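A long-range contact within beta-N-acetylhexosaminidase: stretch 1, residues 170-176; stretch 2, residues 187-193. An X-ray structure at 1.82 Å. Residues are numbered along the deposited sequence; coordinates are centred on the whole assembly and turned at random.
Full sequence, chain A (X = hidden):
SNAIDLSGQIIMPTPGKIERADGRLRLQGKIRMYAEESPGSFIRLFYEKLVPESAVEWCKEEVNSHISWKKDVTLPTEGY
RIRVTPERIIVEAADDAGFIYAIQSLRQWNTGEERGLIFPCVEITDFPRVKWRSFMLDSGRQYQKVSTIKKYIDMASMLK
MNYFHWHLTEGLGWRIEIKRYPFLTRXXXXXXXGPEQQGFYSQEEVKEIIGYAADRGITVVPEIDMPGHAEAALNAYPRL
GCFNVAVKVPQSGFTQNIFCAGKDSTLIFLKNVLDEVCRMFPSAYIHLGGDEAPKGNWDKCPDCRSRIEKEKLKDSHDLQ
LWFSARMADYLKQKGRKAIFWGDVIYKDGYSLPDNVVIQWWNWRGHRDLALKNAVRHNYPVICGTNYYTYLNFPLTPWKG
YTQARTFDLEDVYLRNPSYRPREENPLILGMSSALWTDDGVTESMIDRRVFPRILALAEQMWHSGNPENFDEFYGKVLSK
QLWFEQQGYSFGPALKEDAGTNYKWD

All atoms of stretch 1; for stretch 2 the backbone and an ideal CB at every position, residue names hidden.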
ATOM      1  N   GLU A 170     -14.603   3.231  -7.597  1.00 32.41           N
ATOM      2  CA  GLU A 170     -15.605   2.439  -6.900  1.00 30.65           C
ATOM      3  C   GLU A 170     -16.946   2.829  -7.477  1.00 37.36           C
ATOM      4  O   GLU A 170     -17.043   3.831  -8.200  1.00 34.14           O
ATOM      5  CB  GLU A 170     -15.607   2.784  -5.413  1.00 31.83           C
ATOM      6  CG  GLU A 170     -14.741   1.873  -4.569  1.00 35.12           C
ATOM      7  CD  GLU A 170     -15.263   0.455  -4.572  1.00 43.21           C
ATOM      8  OE1 GLU A 170     -16.487   0.290  -4.764  1.00 43.98           O
ATOM      9  OE2 GLU A 170     -14.458  -0.488  -4.395  1.00 34.50           O
ATOM     10  N   GLY A 171     -17.986   2.063  -7.152  1.00 36.83           N
ATOM     11  CA  GLY A 171     -19.332   2.420  -7.580  1.00 35.49           C
ATOM     12  C   GLY A 171     -19.706   3.795  -7.043  1.00 42.02           C
ATOM     13  O   GLY A 171     -20.404   4.563  -7.697  1.00 42.94           O
ATOM     14  N   LEU A 172     -19.199   4.108  -5.853  1.00 40.01           N
ATOM     15  CA  LEU A 172     -19.521   5.354  -5.168  1.00 41.29           C
ATOM     16  C   LEU A 172     -18.606   6.509  -5.531  1.00 39.88           C
ATOM     17  O   LEU A 172     -18.741   7.596  -4.970  1.00 36.68           O
ATOM     18  CB  LEU A 172     -19.438   5.153  -3.655  1.00 44.97           C
ATOM     19  CG  LEU A 172     -20.710   4.723  -2.939  1.00 50.34           C
ATOM     20  CD1 LEU A 172     -20.390   4.308  -1.510  1.00 48.69           C
ATOM     21  CD2 LEU A 172     -21.726   5.849  -2.969  1.00 50.67           C
ATOM     22  N   GLY A 173     -17.652   6.283  -6.431  1.00 36.06           N
ATOM     23  CA  GLY A 173     -16.730   7.345  -6.787  1.00 32.37           C
ATOM     24  C   GLY A 173     -15.621   6.928  -7.728  1.00 36.44           C
ATOM     25  O   GLY A 173     -14.870   5.991  -7.449  1.00 32.99           O
ATOM     26  N   TRP A 174     -15.527   7.628  -8.852  1.00 31.38           N
ATOM     27  CA  TRP A 174     -14.372   7.502  -9.727  1.00 31.12           C
ATOM     28  C   TRP A 174     -13.526   8.736  -9.464  1.00 30.24           C
ATOM     29  O   TRP A 174     -13.959   9.846  -9.754  1.00 33.36           O
ATOM     30  CB  TRP A 174     -14.812   7.495 -11.193  1.00 29.79           C
ATOM     31  CG  TRP A 174     -13.662   7.335 -12.114  1.00 32.20           C
ATOM     32  CD1 TRP A 174     -12.719   8.273 -12.428  1.00 31.31           C
ATOM     33  CD2 TRP A 174     -13.310   6.153 -12.837  1.00 29.92           C
ATOM     34  NE1 TRP A 174     -11.800   7.742 -13.302  1.00 33.21           N
ATOM     35  CE2 TRP A 174     -12.140   6.441 -13.568  1.00 32.80           C
ATOM     36  CE3 TRP A 174     -13.866   4.875 -12.926  1.00 33.03           C
ATOM     37  CZ2 TRP A 174     -11.521   5.493 -14.399  1.00 30.30           C
ATOM     38  CZ3 TRP A 174     -13.255   3.936 -13.747  1.00 36.67           C
ATOM     39  CH2 TRP A 174     -12.096   4.251 -14.473  1.00 36.94           C
ATOM     40  N   ARG A 175     -12.330   8.560  -8.916  1.00 27.16           N
ATOM     41  CA  ARG A 175     -11.570   9.726  -8.471  1.00 27.60           C
ATOM     42  C   ARG A 175     -10.276   9.994  -9.220  1.00 28.07           C
ATOM     43  O   ARG A 175      -9.514  10.880  -8.823  1.00 31.30           O
ATOM     44  CB  ARG A 175     -11.306   9.639  -6.958  1.00 29.31           C
ATOM     45  CG  ARG A 175     -12.585   9.376  -6.189  1.00 31.37           C
ATOM     46  CD  ARG A 175     -12.640  10.042  -4.827  1.00 31.35           C
ATOM     47  NE  ARG A 175     -13.731   9.441  -4.069  1.00 30.92           N
ATOM     48  CZ  ARG A 175     -14.954   9.942  -3.996  1.00 31.07           C
ATOM     49  NH1 ARG A 175     -15.242  11.094  -4.596  1.00 31.46           N
ATOM     50  NH2 ARG A 175     -15.887   9.303  -3.303  1.00 32.94           N
ATOM     51  N   ILE A 176     -10.023   9.260 -10.307  1.00 29.73           N
ATOM     52  CA  ILE A 176      -8.790   9.485 -11.058  1.00 26.51           C
ATOM     53  C   ILE A 176      -9.115  10.207 -12.361  1.00 32.19           C
ATOM     54  O   ILE A 176      -9.909   9.720 -13.167  1.00 31.52           O
ATOM     55  CB  ILE A 176      -7.971   8.173 -11.270  1.00 28.54           C
ATOM     56  CG1 ILE A 176      -6.703   8.458 -12.070  1.00 32.90           C
ATOM     57  CG2 ILE A 176      -8.811   7.092 -11.924  1.00 27.53           C
ATOM     58  CD1 ILE A 176      -5.700   9.287 -11.304  1.00 33.69           C
ATOM     59  N   UNK A 187     -18.491  13.912 -13.405  1.00 39.82           N
ATOM     60  CA  UNK A 187     -19.742  13.325 -12.951  1.00 39.14           C
ATOM     61  C   UNK A 187     -19.459  12.262 -11.894  1.00 44.21           C
ATOM     62  O   UNK A 187     -20.053  12.261 -10.813  1.00 42.20           O
ATOM     63  CB  UNK A 187     -20.518  12.726 -14.126  1.00 39.14           C
ATOM     64  N   UNK A 188     -18.527  11.365 -12.206  1.00 39.68           N
ATOM     65  CA  UNK A 188     -18.322  10.178 -11.398  1.00 34.27           C
ATOM     66  C   UNK A 188     -17.715  10.391 -10.024  1.00 35.10           C
ATOM     67  O   UNK A 188     -17.806   9.511  -9.174  1.00 36.36           O
ATOM     68  CB  UNK A 188     -17.429   9.208 -12.174  1.00 34.27           C
ATOM     69  N   UNK A 189     -17.100  11.546  -9.789  1.00 33.23           N
ATOM     70  CA  UNK A 189     -16.511  11.818  -8.471  1.00 31.88           C
ATOM     71  C   UNK A 189     -17.469  12.549  -7.532  1.00 35.18           C
ATOM     72  O   UNK A 189     -17.085  12.944  -6.424  1.00 35.07           O
ATOM     73  CB  UNK A 189     -15.233  12.644  -8.634  1.00 31.88           C
ATOM     74  N   UNK A 190     -18.710  12.722  -7.976  1.00 34.49           N
ATOM     75  CA  UNK A 190     -19.691  13.524  -7.239  1.00 37.36           C
ATOM     76  C   UNK A 190     -21.023  12.789  -7.088  1.00 40.81           C
ATOM     77  O   UNK A 190     -22.030  13.378  -6.712  1.00 43.32           O
ATOM     78  CB  UNK A 190     -19.914  14.863  -7.945  1.00 37.36           C
ATOM     79  N   UNK A 191     -21.015  11.490  -7.369  1.00 38.19           N
ATOM     80  CA  UNK A 191     -22.227  10.690  -7.254  1.00 43.92           C
ATOM     81  C   UNK A 191     -22.556  10.371  -5.794  1.00 42.27           C
ATOM     82  O   UNK A 191     -23.720  10.223  -5.436  1.00 42.43           O
ATOM     83  CB  UNK A 191     -22.078   9.394  -8.053  1.00 43.92           C
ATOM     84  N   UNK A 192     -21.526  10.281  -4.958  1.00 39.10           N
ATOM     85  CA  UNK A 192     -21.711  10.052  -3.532  1.00 39.44           C
ATOM     86  C   UNK A 192     -22.265  11.268  -2.813  1.00 40.83           C
ATOM     87  O   UNK A 192     -21.805  12.392  -3.028  1.00 42.80           O
ATOM     88  CB  UNK A 192     -20.384   9.639  -2.893  1.00 39.44           C
ATOM     89  N   UNK A 193     -23.242  11.037  -1.940  1.00 39.94           N
ATOM     90  CA  UNK A 193     -23.974  12.124  -1.303  1.00 40.69           C
ATOM     91  C   UNK A 193     -23.631  12.315   0.171  1.00 43.46           C
ATOM     92  O   UNK A 193     -24.154  13.222   0.820  1.00 41.81           O
ATOM     93  CB  UNK A 193     -25.477  11.876  -1.443  1.00 40.69           C
TER

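Stretch 1 meets its partner mainly with backbone, the carbonyls of L172 and W174 and the amide of W174, joined by the side-chain guanidinium of R175. Rules for stretch 2 should therefore concern space and backbone geometry more than side-chain chemistry.

Position 187 opens a type I turn that ends at 190. Its CA-to-CB bond points sideways, and nothing of stretch 1 lies within 5.5 Å of the ideal CB, so the contact permits almost any residue. It is I187.

Position 188 is tightly constrained. Its CA-to-CB direction is toward stretch 1, and an ideal CB would sit a tight 3.3 Å from W174 CB. The backbone angles, -70/-17, are open to any L-residue, so the argument for glycine is steric rather than conformational; alanine might be squeezed in, and anything larger would suit poorly. The residue is G188. Its bare backbone comes close enough for W174 N to donate to G188 O at 3.0 Å with a nearly straight 167° angle, while G173 CA lies 3.4 Å from the same G188 O in a CA-H...O contact.

At 189 the CB points sideways and its ideal position is 3.3 Å from W174 O, again tight. A small residue, alanine, serine or glycine, is indicated. A189 fits, its CB packing 3.2 Å from W174 O. The backbone contributes too: R175 NH1 donates a weak hydrogen bond to A189 O at 3.2 Å, the carbonyl lying at the guanidinium edge near its plane.

Position 190 points away, and stretch 1 sets no limit on size or polarity. F190 is deposited, its ring carried clear of this contact; its amide closes the turn onto I187 O.

Position 191 points toward stretch 1, but with room: the ideal CB is 4.9 Å from L172 O and 5.1 Å from G171 O. A compact aliphatic such as valine, or alanine or threonine, would suit. V191 brings CG2 to 3.6 Å from L172 O and 4.0 Å from G171 O, covering the turn that runs from E170 to G173.

At 192 the CB direction is again toward stretch 1, with the ideal CB 3.3 Å from L172 O. Glycine or alanine are the natural candidates. With G192, a water bridges the backbones, donating to L172 O at 2.7 Å and accepting from G192 N at 2.9 Å.

Position 193 points away, leaving the choice free. Q193 folds back within its own stretch, NE2 donating a weak hydrogen bond to V191 O at 3.0 Å.

Stretch 2, residues 187-193: IGAFVGQ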
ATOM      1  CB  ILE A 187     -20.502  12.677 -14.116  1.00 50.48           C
ATOM      2  CG1 ILE A 187     -20.898  13.741 -15.143  1.00 48.17           C
ATOM      3  CG2 ILE A 187     -21.730  11.915 -13.612  1.00 51.71           C
ATOM      4  CD1 ILE A 187     -21.898  13.253 -16.153  1.00 57.22           C
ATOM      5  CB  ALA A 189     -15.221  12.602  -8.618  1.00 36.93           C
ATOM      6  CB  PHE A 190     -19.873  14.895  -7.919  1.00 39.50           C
ATOM      7  CG  PHE A 190     -18.606  15.700  -7.970  1.00 40.58           C
ATOM      8  CD1 PHE A 190     -18.242  16.509  -6.898  1.00 41.13           C
ATOM      9  CD2 PHE A 190     -17.748  15.608  -9.064  1.00 44.07           C
ATOM     10  CE1 PHE A 190     -17.055  17.227  -6.916  1.00 38.38           C
ATOM     11  CE2 PHE A 190     -16.555  16.326  -9.098  1.00 43.05           C
ATOM     12  CZ  PHE A 190     -16.206  17.138  -8.020  1.00 44.03           C
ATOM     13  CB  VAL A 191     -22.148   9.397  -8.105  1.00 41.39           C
ATOM     14  CG1 VAL A 191     -22.090   9.748  -9.589  1.00 48.14           C
ATOM     15  CG2 VAL A 191     -20.952   8.542  -7.711  1.00 39.04           C
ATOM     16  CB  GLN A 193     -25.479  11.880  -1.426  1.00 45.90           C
ATOM     17  CG  GLN A 193     -25.948  11.595  -2.840  1.00 53.16           C
ATOM     18  CD  GLN A 193     -25.816  12.801  -3.742  1.00 67.67           C
ATOM     19  OE1 GLN A 193     -25.879  13.941  -3.282  1.00 73.54           O
ATOM     20  NE2 GLN A 193     -25.628  12.558  -5.036  1.00 74.61           N
TER
HETATM   21  O   HOH W   1     -18.690  10.286  -5.472  1.00 32.43           O
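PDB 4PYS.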